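Local coordinates for protein probable glutaredoxin ssr2061 (Synechocystis sp., PDB 4MJE) that probably reduces low molecular weight disulfides and proteins as a glutathione-disulfide oxidoreductase of the thioredoxin-like fold, at residues A[18-23]-A[67-72]; A[22-27]-A[47-52]; A[59-64]-A[73-78]. The protein carries 1 engineered substitution. One frame throughout, in Å; residues are numbered along the deposited sequence. Where two conformers were deposited one is given.

Contact 1: A[18-23]-A[67-72]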
loop_
_atom_site.group_PDB
_atom_site.type_symbol
_atom_site.label_atom_id
_atom_site.label_comp_id
_atom_site.label_asym_id
_atom_site.label_seq_id
_atom_site.Cartn_x
_atom_site.Cartn_y
_atom_site.Cartn_z
ATOM N N ILE A 18 1.843 -4.784 -0.411
ATOM C CA ILE A 18 1.426 -3.401 -0.247
ATOM C C ILE A 18 1.252 -2.775 -1.618
ATOM O O ILE A 18 2.171 -2.786 -2.433
ATOM C CB ILE A 18 2.446 -2.603 0.580
ATOM C CG1 ILE A 18 2.636 -3.265 1.954
ATOM C CG2 ILE A 18 1.992 -1.163 0.742
ATOM C CD1 ILE A 18 3.808 -2.748 2.757
ATOM N N GLU A 19 0.052 -2.254 -1.885
ATOM C CA GLU A 19 -0.309 -1.708 -3.189
ATOM C C GLU A 19 -0.880 -0.314 -3.035
ATOM O O GLU A 19 -1.697 -0.067 -2.138
ATOM C CB GLU A 19 -1.374 -2.560 -3.876
ATOM C CG GLU A 19 -1.000 -4.013 -4.065
ATOM C CD GLU A 19 -2.212 -4.859 -4.374
ATOM O OE1 GLU A 19 -2.478 -5.128 -5.566
ATOM O OE2 GLU A 19 -2.919 -5.252 -3.428
ATOM N N ILE A 20 -0.462 0.579 -3.918
ATOM C CA ILE A 20 -1.065 1.905 -3.962
ATOM C C ILE A 20 -1.310 2.329 -5.401
ATOM O O ILE A 20 -0.400 2.262 -6.232
ATOM C CB ILE A 20 -0.197 2.963 -3.220
ATOM C CG1 ILE A 20 -0.908 4.318 -3.228
ATOM C CG2 ILE A 20 1.227 3.063 -3.788
ATOM C CD1 ILE A 20 -0.282 5.356 -2.352
ATOM N N TYR A 21 -2.562 2.698 -5.690
ATOM C CA TYR A 21 -2.956 3.242 -6.978
ATOM C C TYR A 21 -2.847 4.769 -6.940
ATOM O O TYR A 21 -3.314 5.416 -5.994
ATOM C CB TYR A 21 -4.401 2.887 -7.345
ATOM C CG TYR A 21 -4.775 1.427 -7.456
ATOM C CD1 TYR A 21 -5.066 0.851 -8.687
ATOM C CD2 TYR A 21 -4.946 0.642 -6.317
ATOM C CE1 TYR A 21 -5.475 -0.475 -8.777
ATOM C CE2 TYR A 21 -5.351 -0.676 -6.408
ATOM C CZ TYR A 21 -5.611 -1.212 -7.624
ATOM O OH TYR A 21 -6.047 -2.514 -7.695
ATOM N N THR A 22 -2.230 5.343 -7.970
ATOM C CA THR A 22 -1.931 6.767 -7.957
ATOM C C THR A 22 -2.092 7.411 -9.331
ATOM O O THR A 22 -2.091 6.740 -10.362
ATOM C CB THR A 22 -0.460 7.018 -7.584
ATOM O OG1 THR A 22 0.356 6.459 -8.607
ATOM C CG2 THR A 22 -0.075 6.418 -6.260
ATOM N N TRP A 23 -2.199 8.744 -9.312
ATOM C CA TRP A 23 -1.679 9.563 -10.392
ATOM C C TRP A 23 -0.383 10.182 -9.863
ATOM O O TRP A 23 -0.321 10.624 -8.721
ATOM C CB TRP A 23 -2.689 10.641 -10.826
ATOM C CG TRP A 23 -3.647 10.175 -11.866
ATOM C CD1 TRP A 23 -3.943 8.879 -12.182
ATOM C CD2 TRP A 23 -4.441 11.000 -12.739
ATOM N NE1 TRP A 23 -4.868 8.845 -13.200
ATOM C CE2 TRP A 23 -5.184 10.134 -13.559
ATOM C CE3 TRP A 23 -4.597 12.386 -12.898
ATOM C CZ2 TRP A 23 -6.064 10.603 -14.534
ATOM C CZ3 TRP A 23 -5.481 12.844 -13.854
ATOM C CH2 TRP A 23 -6.201 11.959 -14.656
ATOM N N SER A 67 -11.640 7.954 -6.343
ATOM C CA SER A 67 -10.731 8.940 -5.753
ATOM C C SER A 67 -9.341 8.321 -5.635
ATOM O O SER A 67 -9.206 7.089 -5.595
ATOM C CB SER A 67 -11.241 9.413 -4.386
ATOM O OG SER A 67 -11.308 8.335 -3.458
ATOM N N LEU A 68 -8.318 9.170 -5.577
ATOM C CA LEU A 68 -6.934 8.718 -5.473
ATOM C C LEU A 68 -6.271 9.322 -4.244
ATOM O O LEU A 68 -6.602 10.416 -3.821
ATOM C CB LEU A 68 -6.146 9.153 -6.710
ATOM C CG LEU A 68 -6.617 8.556 -8.030
ATOM C CD1 LEU A 68 -5.921 9.236 -9.187
ATOM C CD2 LEU A 68 -6.375 7.054 -8.028
ATOM N N PRO A 69 -5.317 8.618 -3.647
ATOM C CA PRO A 69 -4.892 7.255 -3.955
ATOM C C PRO A 69 -5.845 6.224 -3.358
ATOM O O PRO A 69 -6.719 6.558 -2.563
ATOM C CB PRO A 69 -3.534 7.161 -3.245
ATOM C CG PRO A 69 -3.712 8.023 -2.067
ATOM C CD PRO A 69 -4.529 9.196 -2.548
ATOM N N GLN A 70 -5.638 4.955 -3.706
ATOM C CA GLN A 70 -6.268 3.839 -2.976
ATOM C C GLN A 70 -5.168 2.858 -2.582
ATOM O O GLN A 70 -4.326 2.492 -3.409
ATOM C CB GLN A 70 -7.351 3.128 -3.805
ATOM C CG GLN A 70 -8.508 4.033 -4.231
ATOM C CD GLN A 70 -9.321 4.524 -3.068
ATOM O OE1 GLN A 70 -9.286 3.938 -1.981
ATOM N NE2 GLN A 70 -10.052 5.614 -3.272
ATOM N N ILE A 71 -5.181 2.461 -1.321
ATOM C CA ILE A 71 -4.139 1.646 -0.729
ATOM C C ILE A 71 -4.712 0.344 -0.216
ATOM O O ILE A 71 -5.759 0.333 0.397
ATOM C CB ILE A 71 -3.478 2.417 0.438
ATOM C CG1 ILE A 71 -2.818 3.692 -0.093
ATOM C CG2 ILE A 71 -2.457 1.563 1.176
ATOM C CD1 ILE A 71 -2.770 4.807 0.908
ATOM N N PHE A 72 -3.980 -0.740 -0.497
ATOM C CA PHE A 72 -4.295 -2.095 -0.044
ATOM C C PHE A 72 -3.077 -2.681 0.663
ATOM O O PHE A 72 -1.960 -2.533 0.195
ATOM C CB PHE A 72 -4.700 -2.997 -1.232
ATOM C CG PHE A 72 -5.989 -2.576 -1.896
ATOM C CD1 PHE A 72 -6.013 -1.472 -2.737
ATOM C CD2 PHE A 72 -7.179 -3.255 -1.659
ATOM C CE1 PHE A 72 -7.205 -1.064 -3.337
ATOM C CE2 PHE A 72 -8.357 -2.839 -2.285
ATOM C CZ PHE A 72 -8.352 -1.739 -3.095
#
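Two contacts from strand 70-72 grip Glu19 O. Phe72 N gives it a hydrogen bond of 2.9 Å, in the carbonyl plane, with an N-H...O angle of 170°, and Ile71 CA adds a weaker CA-H...O contact at 3.3 Å. Glu19 N returns an equally straight bond to Phe72 O. Two residues on, Tyr21 N bonds Gln70 O at 2.9 Å, while Gln70 N reaches Tyr21 O at a longer 3.3 Å, on a lone pair. These bonds join antiparallel strands 18-22 and 70-72, central in the thioredoxin-like sheet. Strand 70-72 follows a cis-Pro69, a hallmark of this fold. Pro69 CB packs on Ile20 CD1 at 3.8 Å. On that same face Ile20 and Ile71 lie side by side, CG1 to CG1 at 3.7 Å. Ile20 also reaches Ala32 and Pro69 reaches Cys29, both in helix 27-39. On the other face, Tyr21 CE2 meets Phe72 CE1 at 3.6 Å, the rings crossing obliquely. Arg61 makes a hydrogen bond to Tyr21 OH and a salt bridge to Glu19 OE2, and Tyr46 OH bonds Glu19 OE1. At the strand end, Leu68 CD1 sits over one face of the Trp23 five-membered ring, a CH-pi contact 3.9 Å from its centroid.

Contact 2: A[22-27]-A[47-52]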
loop_
_atom_site.group_PDB
_atom_site.type_symbol
_atom_site.label_atom_id
_atom_site.label_comp_id
_atom_site.label_asym_id
_atom_site.label_seq_id
_atom_site.Cartn_x
_atom_site.Cartn_y
_atom_site.Cartn_z
ATOM N N THR A 22 -2.230 5.343 -7.970
ATOM C CA THR A 22 -1.931 6.767 -7.957
ATOM C C THR A 22 -2.092 7.411 -9.331
ATOM O O THR A 22 -2.091 6.740 -10.362
ATOM C CB THR A 22 -0.460 7.018 -7.584
ATOM O OG1 THR A 22 0.356 6.459 -8.607
ATOM C CG2 THR A 22 -0.075 6.418 -6.260
ATOM N N TRP A 23 -2.199 8.744 -9.312
ATOM C CA TRP A 23 -1.679 9.563 -10.392
ATOM C C TRP A 23 -0.383 10.182 -9.863
ATOM O O TRP A 23 -0.321 10.624 -8.721
ATOM C CB TRP A 23 -2.689 10.641 -10.826
ATOM C CG TRP A 23 -3.647 10.175 -11.866
ATOM C CD1 TRP A 23 -3.943 8.879 -12.182
ATOM C CD2 TRP A 23 -4.441 11.000 -12.739
ATOM N NE1 TRP A 23 -4.868 8.845 -13.200
ATOM C CE2 TRP A 23 -5.184 10.134 -13.559
ATOM C CE3 TRP A 23 -4.597 12.386 -12.898
ATOM C CZ2 TRP A 23 -6.064 10.603 -14.534
ATOM C CZ3 TRP A 23 -5.481 12.844 -13.854
ATOM C CH2 TRP A 23 -6.201 11.959 -14.656
ATOM N N SER A 24 0.651 10.178 -10.695
ATOM C CA SER A 24 1.996 10.574 -10.286
ATOM C C SER A 24 2.041 11.981 -9.719
ATOM O O SER A 24 2.817 12.285 -8.804
ATOM C CB SER A 24 2.965 10.471 -11.466
ATOM O OG SER A 24 2.571 11.301 -12.524
ATOM N N THR A 25 1.201 12.857 -10.264
ATOM C CA THR A 25 1.232 14.283 -9.946
ATOM C C THR A 25 0.073 14.727 -9.050
ATOM O O THR A 25 -0.125 15.918 -8.825
ATOM C CB THR A 25 1.233 15.101 -11.242
ATOM O OG1 THR A 25 0.218 14.584 -12.110
ATOM C CG2 THR A 25 2.589 15.005 -11.942
ATOM N N CYS A 26 -0.688 13.778 -8.530
ATOM C CA CYS A 26 -1.736 14.107 -7.568
ATOM C C CYS A 26 -1.109 14.379 -6.207
ATOM O O CYS A 26 -0.311 13.572 -5.723
ATOM C CB CYS A 26 -2.714 12.942 -7.489
ATOM S SG CYS A 26 -3.789 12.956 -6.004
ATOM N N PRO A 27 -1.417 15.525 -5.591
ATOM C CA PRO A 27 -0.730 15.880 -4.345
ATOM C C PRO A 27 -1.091 14.957 -3.200
ATOM O O PRO A 27 -0.282 14.813 -2.283
ATOM C CB PRO A 27 -1.232 17.303 -4.063
ATOM C CG PRO A 27 -2.553 17.393 -4.769
ATOM C CD PRO A 27 -2.393 16.546 -5.995
ATOM N N CYS A 47 0.759 3.289 -11.013
ATOM C CA CYS A 47 0.572 4.621 -11.516
ATOM C C CYS A 47 -0.285 4.569 -12.763
ATOM O O CYS A 47 0.119 4.031 -13.799
ATOM C CB CYS A 47 1.914 5.287 -11.771
ATOM S SG CYS A 47 1.800 6.925 -12.395
ATOM N N ILE A 48 -1.485 5.122 -12.640
ATOM C CA ILE A 48 -2.496 4.937 -13.665
ATOM C C ILE A 48 -2.857 6.243 -14.353
ATOM O O ILE A 48 -3.963 6.358 -14.895
ATOM C CB ILE A 48 -3.750 4.194 -13.097
ATOM C CG1 ILE A 48 -4.423 4.973 -11.965
ATOM C CG2 ILE A 48 -3.343 2.808 -12.587
ATOM C CD1 ILE A 48 -5.809 4.419 -11.556
ATOM N N ASP A 49 -1.910 7.190 -14.408
ATOM C CA ASP A 49 -2.086 8.439 -15.171
ATOM C C ASP A 49 -2.742 8.159 -16.518
ATOM O O ASP A 49 -2.211 7.395 -17.322
ATOM C CB ASP A 49 -0.743 9.124 -15.489
ATOM C CG ASP A 49 0.014 9.580 -14.273
ATOM O OD1 ASP A 49 -0.279 9.151 -13.149
ATOM O OD2 ASP A 49 0.936 10.397 -14.457
ATOM N N GLY A 50 -3.879 8.792 -16.768
ATOM C CA GLY A 50 -4.525 8.713 -18.061
ATOM C C GLY A 50 -5.099 7.351 -18.425
ATOM O O GLY A 50 -5.503 7.143 -19.568
ATOM N N ASP A 51 -5.186 6.442 -17.469
ATOM C CA ASP A 51 -5.617 5.076 -17.750
ATOM C C ASP A 51 -6.996 4.819 -17.145
ATOM O O ASP A 51 -7.117 4.451 -15.978
ATOM C CB ASP A 51 -4.551 4.104 -17.235
ATOM C CG ASP A 51 -4.699 2.724 -17.818
ATOM O OD1 ASP A 51 -5.847 2.282 -17.983
ATOM O OD2 ASP A 51 -3.657 2.100 -18.096
ATOM N N ASN A 52 -8.049 4.978 -17.945
ATOM C CA ASN A 52 -9.392 4.818 -17.424
ATOM C C ASN A 52 -9.684 3.361 -17.089
ATOM O O ASN A 52 -10.359 3.076 -16.101
ATOM C CB ASN A 52 -10.464 5.351 -18.378
ATOM C CG ASN A 52 -11.876 5.157 -17.824
ATOM O OD1 ASN A 52 -12.317 5.892 -16.931
ATOM N ND2 ASN A 52 -12.580 4.157 -18.337
HETATM O O HOH W 1 -6.891 6.842 -14.201
#
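Thr22 O accepts a hydrogen bond from Ile48 N of 2.9 Å, with an almost straight N-H...O angle of 178° and nearly along the C=O axis. Thr22 and Cys47 form a parallel bridge here. The Thr22 hydroxyl rests on Cys47, OG1 to CA at 3.4 Å, and bonds Glu45 OE2 next to it. Trp23 follows with its indole laid over the second loop. Asp49 CA stands over one face of the five-membered ring, offset toward its rim, in a CH-pi contact. Ile48 CG1 meets the ring edge in plane, 3.9 Å from Trp23 CD1. Trp23 NE1 makes a weak, bent bond to Ile48 O at 3.1 Å. It also donates to water 1, which passes a bond on to Asp51 O. Ser24 is gripped twice by the Asp49 carboxylate. Ser24 N bonds Asp49 OD1 at 2.8 Å, and Ser24 OG donates to Asp49 OD2 at 2.7 Å. Both oxygens use their syn lone pairs, so the pair of bonds fixes the rotation of the carboxylate. A type I turn from Trp23 to Cys26 then leads to the helix start. Cys26, the N-cap there, belongs to the CxxC with Cys29, probably the redox-active pair; no disulfide joins them here. Asp51 likewise caps helix 52-61, reaching Ala54 N. The two loops join the ends of parallel strands 18-22 and 44-47 to the starts of helices 27-39 and 52-61.

Contact 3: A[59-64]-A[73-78]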
loop_
_atom_site.group_PDB
_atom_site.type_symbol
_atom_site.label_atom_id
_atom_site.label_comp_id
_atom_site.label_asym_id
_atom_site.label_seq_id
_atom_site.Cartn_x
_atom_site.Cartn_y
_atom_site.Cartn_z
ATOM N N ALA A 59 -11.544 0.764 -8.989
ATOM C CA ALA A 59 -12.853 0.996 -8.370
ATOM C C ALA A 59 -13.541 -0.320 -8.014
ATOM O O ALA A 59 -14.258 -0.412 -7.018
ATOM C CB ALA A 59 -13.729 1.819 -9.288
ATOM N N ALA A 60 -13.324 -1.339 -8.833
ATOM C CA ALA A 60 -13.941 -2.635 -8.599
ATOM C C ALA A 60 -13.451 -3.252 -7.279
ATOM O O ALA A 60 -14.168 -4.027 -6.644
ATOM C CB ALA A 60 -13.637 -3.550 -9.760
ATOM N N ARG A 61 -12.222 -2.930 -6.880
ATOM C CA ARG A 61 -11.666 -3.388 -5.602
ATOM C C ARG A 61 -11.863 -2.431 -4.445
ATOM O O ARG A 61 -11.770 -2.828 -3.285
ATOM C CB ARG A 61 -10.157 -3.556 -5.702
ATOM C CG ARG A 61 -9.662 -4.783 -6.356
ATOM C CD ARG A 61 -8.144 -4.732 -6.370
ATOM N NE ARG A 61 -7.496 -5.306 -5.196
ATOM C CZ ARG A 61 -6.209 -5.133 -4.895
ATOM N NH1 ARG A 61 -5.451 -4.334 -5.638
ATOM N NH2 ARG A 61 -5.669 -5.748 -3.864
ATOM N N ALA A 62 -12.026 -1.157 -4.759
ATOM C CA ALA A 62 -12.030 -0.119 -3.742
ATOM C C ALA A 62 -13.446 0.404 -3.470
ATOM O O ALA A 62 -13.647 1.612 -3.366
ATOM C CB ALA A 62 -11.103 1.010 -4.163
ATOM N N ASN A 63 -14.425 -0.495 -3.381
ATOM C CA ASN A 63 -15.810 -0.130 -3.038
ATOM C C ASN A 63 -16.439 0.833 -4.023
ATOM O O ASN A 63 -17.331 1.619 -3.674
ATOM C CB ASN A 63 -15.884 0.477 -1.639
ATOM C CG ASN A 63 -15.475 -0.492 -0.579
ATOM O OD1 ASN A 63 -14.591 -0.210 0.229
ATOM N ND2 ASN A 63 -16.097 -1.663 -0.586
ATOM N N GLY A 64 -16.009 0.759 -5.267
ATOM C CA GLY A 64 -16.504 1.650 -6.289
ATOM C C GLY A 64 -15.863 3.034 -6.309
ATOM O O GLY A 64 -16.239 3.855 -7.143
ATOM N N ILE A 73 -3.326 -3.382 1.756
ATOM C CA ILE A 73 -2.282 -4.118 2.462
ATOM C C ILE A 73 -2.800 -5.526 2.707
ATOM O O ILE A 73 -3.867 -5.694 3.293
ATOM C CB ILE A 73 -1.908 -3.450 3.805
ATOM C CG1 ILE A 73 -1.344 -2.049 3.576
ATOM C CG2 ILE A 73 -0.871 -4.293 4.568
ATOM C CD1 ILE A 73 -1.159 -1.268 4.860
ATOM N N ASP A 74 -2.047 -6.523 2.255
ATOM C CA ASP A 74 -2.455 -7.926 2.304
ATOM C C ASP A 74 -3.882 -8.123 1.836
ATOM O O ASP A 74 -4.676 -8.837 2.431
ATOM C CB ASP A 74 -2.234 -8.500 3.694
ATOM C CG ASP A 74 -0.774 -8.732 3.978
ATOM O OD1 ASP A 74 0.005 -8.816 2.990
ATOM O OD2 ASP A 74 -0.405 -8.818 5.169
ATOM N N ASP A 75 -4.170 -7.434 0.742
ATOM C CA ASP A 75 -5.414 -7.547 -0.006
ATOM C C ASP A 75 -6.587 -6.844 0.649
ATOM O O ASP A 75 -7.673 -6.825 0.084
ATOM C CB ASP A 75 -5.753 -9.015 -0.346
ATOM C CG ASP A 75 -4.822 -9.594 -1.382
ATOM O OD1 ASP A 75 -4.387 -8.852 -2.282
ATOM O OD2 ASP A 75 -4.524 -10.793 -1.298
ATOM N N GLN A 76 -6.368 -6.232 1.809
ATOM C CA GLN A 76 -7.416 -5.448 2.452
ATOM C C GLN A 76 -7.360 -3.992 2.013
ATOM O O GLN A 76 -6.300 -3.373 2.014
ATOM C CB GLN A 76 -7.265 -5.510 3.965
ATOM C CG GLN A 76 -8.359 -4.751 4.676
ATOM C CD GLN A 76 -8.199 -4.757 6.177
ATOM O OE1 GLN A 76 -7.081 -4.762 6.702
ATOM N NE2 GLN A 76 -9.322 -4.764 6.885
ATOM N N HIS A 77 -8.508 -3.434 1.653
ATOM C CA HIS A 77 -8.611 -2.029 1.312
ATOM C C HIS A 77 -8.456 -1.175 2.564
ATOM O O HIS A 77 -9.262 -1.240 3.480
ATOM C CB HIS A 77 -9.973 -1.774 0.681
ATOM C CG HIS A 77 -10.129 -0.396 0.126
ATOM N ND1 HIS A 77 -11.332 0.270 0.108
ATOM C CD2 HIS A 77 -9.227 0.434 -0.433
ATOM C CE1 HIS A 77 -11.159 1.458 -0.443
ATOM N NE2 HIS A 77 -9.892 1.581 -0.781
ATOM N N ILE A 78 -7.405 -0.377 2.599
ATOM C CA ILE A 78 -7.126 0.527 3.719
ATOM C C ILE A 78 -7.783 1.890 3.516
ATOM O O ILE A 78 -8.251 2.515 4.469
ATOM C CB ILE A 78 -5.599 0.700 3.895
ATOM C CG1 ILE A 78 -4.920 -0.665 4.030
ATOM C CG2 ILE A 78 -5.280 1.603 5.084
ATOM C CD1 ILE A 78 -5.449 -1.506 5.180
HETATM O O HOH W 2 -7.911 -7.242 -2.767
HETATM O O HOH W 3 -12.856 0.203 2.298
#
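His77 lays one face of its imidazole against Ala62. Ala62 CA is 3.9 Å from the ring centroid, offset toward the rim, and makes a CH-pi contact. Ala62 CB lies over the same face, 3.6 Å from His77 NE2. The ring reaches across because CG stands anti to the backbone N (chi1 -173°). Its edge is polar. His77 ND1 donates to Asn63 OD1 at 3.3 Å, with a bent N-H angle of 148°. The acceptor lies near the ring plane, but the donor sits above the plane of the Asn63 carbonyl, so the bond is not on a lone pair. Water 3 bridges the same two atoms, 2.7 Å from Asn63 OD1. NE2 bonds Gln70 OE1, so both ring nitrogens have partners, and the ring also stacks on Phe72. The contact joins the C-terminal end of helix 52-61 and the loop after it to the hairpin of strands 70-73 and 76-79, closed by a type I' turn from Ile73 to Gln76. In the thioredoxin-like fold strand 76-79 lies at one edge of the sheet. An alanine for His77 would lose the ring's bonds to Asn63, Gln70 and water 3 and its stack on Phe72, and would probably loosen the loop against the strand. At the turn, Arg61 bends at chi3 (89°) to bring NH2 within 3.7 Å of Asp75 OD1, a long salt bridge with the charged groups crossing obliquely. Asp75 OD1 also makes a salt bridge to Lys17 NZ. Arg61 is held more firmly by Tyr21. Water 2 accepts from Arg61 NH2 at 2.9 Å and donates to Asp75 O.

In the fold
All three contacts build on the four-stranded mixed sheet of one glutaredoxin domain. Contact 1 joins its two middle strands, 18-22 and 70-73. Contact 2 starts from the same strand 18-22, shares Thr22 and Trp23, and lies about 9 Å away between centres, before helices 27-39 and 52-61. Contact 3, at edge strand 76-79, is also about 9 Å from contact 1 and touches it through Gln70 with His77 and Tyr21 with Arg61. Contacts 2 and 3, about 17 Å apart between centres, do not touch. Along the chain contact 2 closes before contact 3 opens, while contacts 1 and 3 cross. Pro69 of contact 1 touches Cys29, so cis-proline and CxxC, distant in sequence, come together, probably at the redox site.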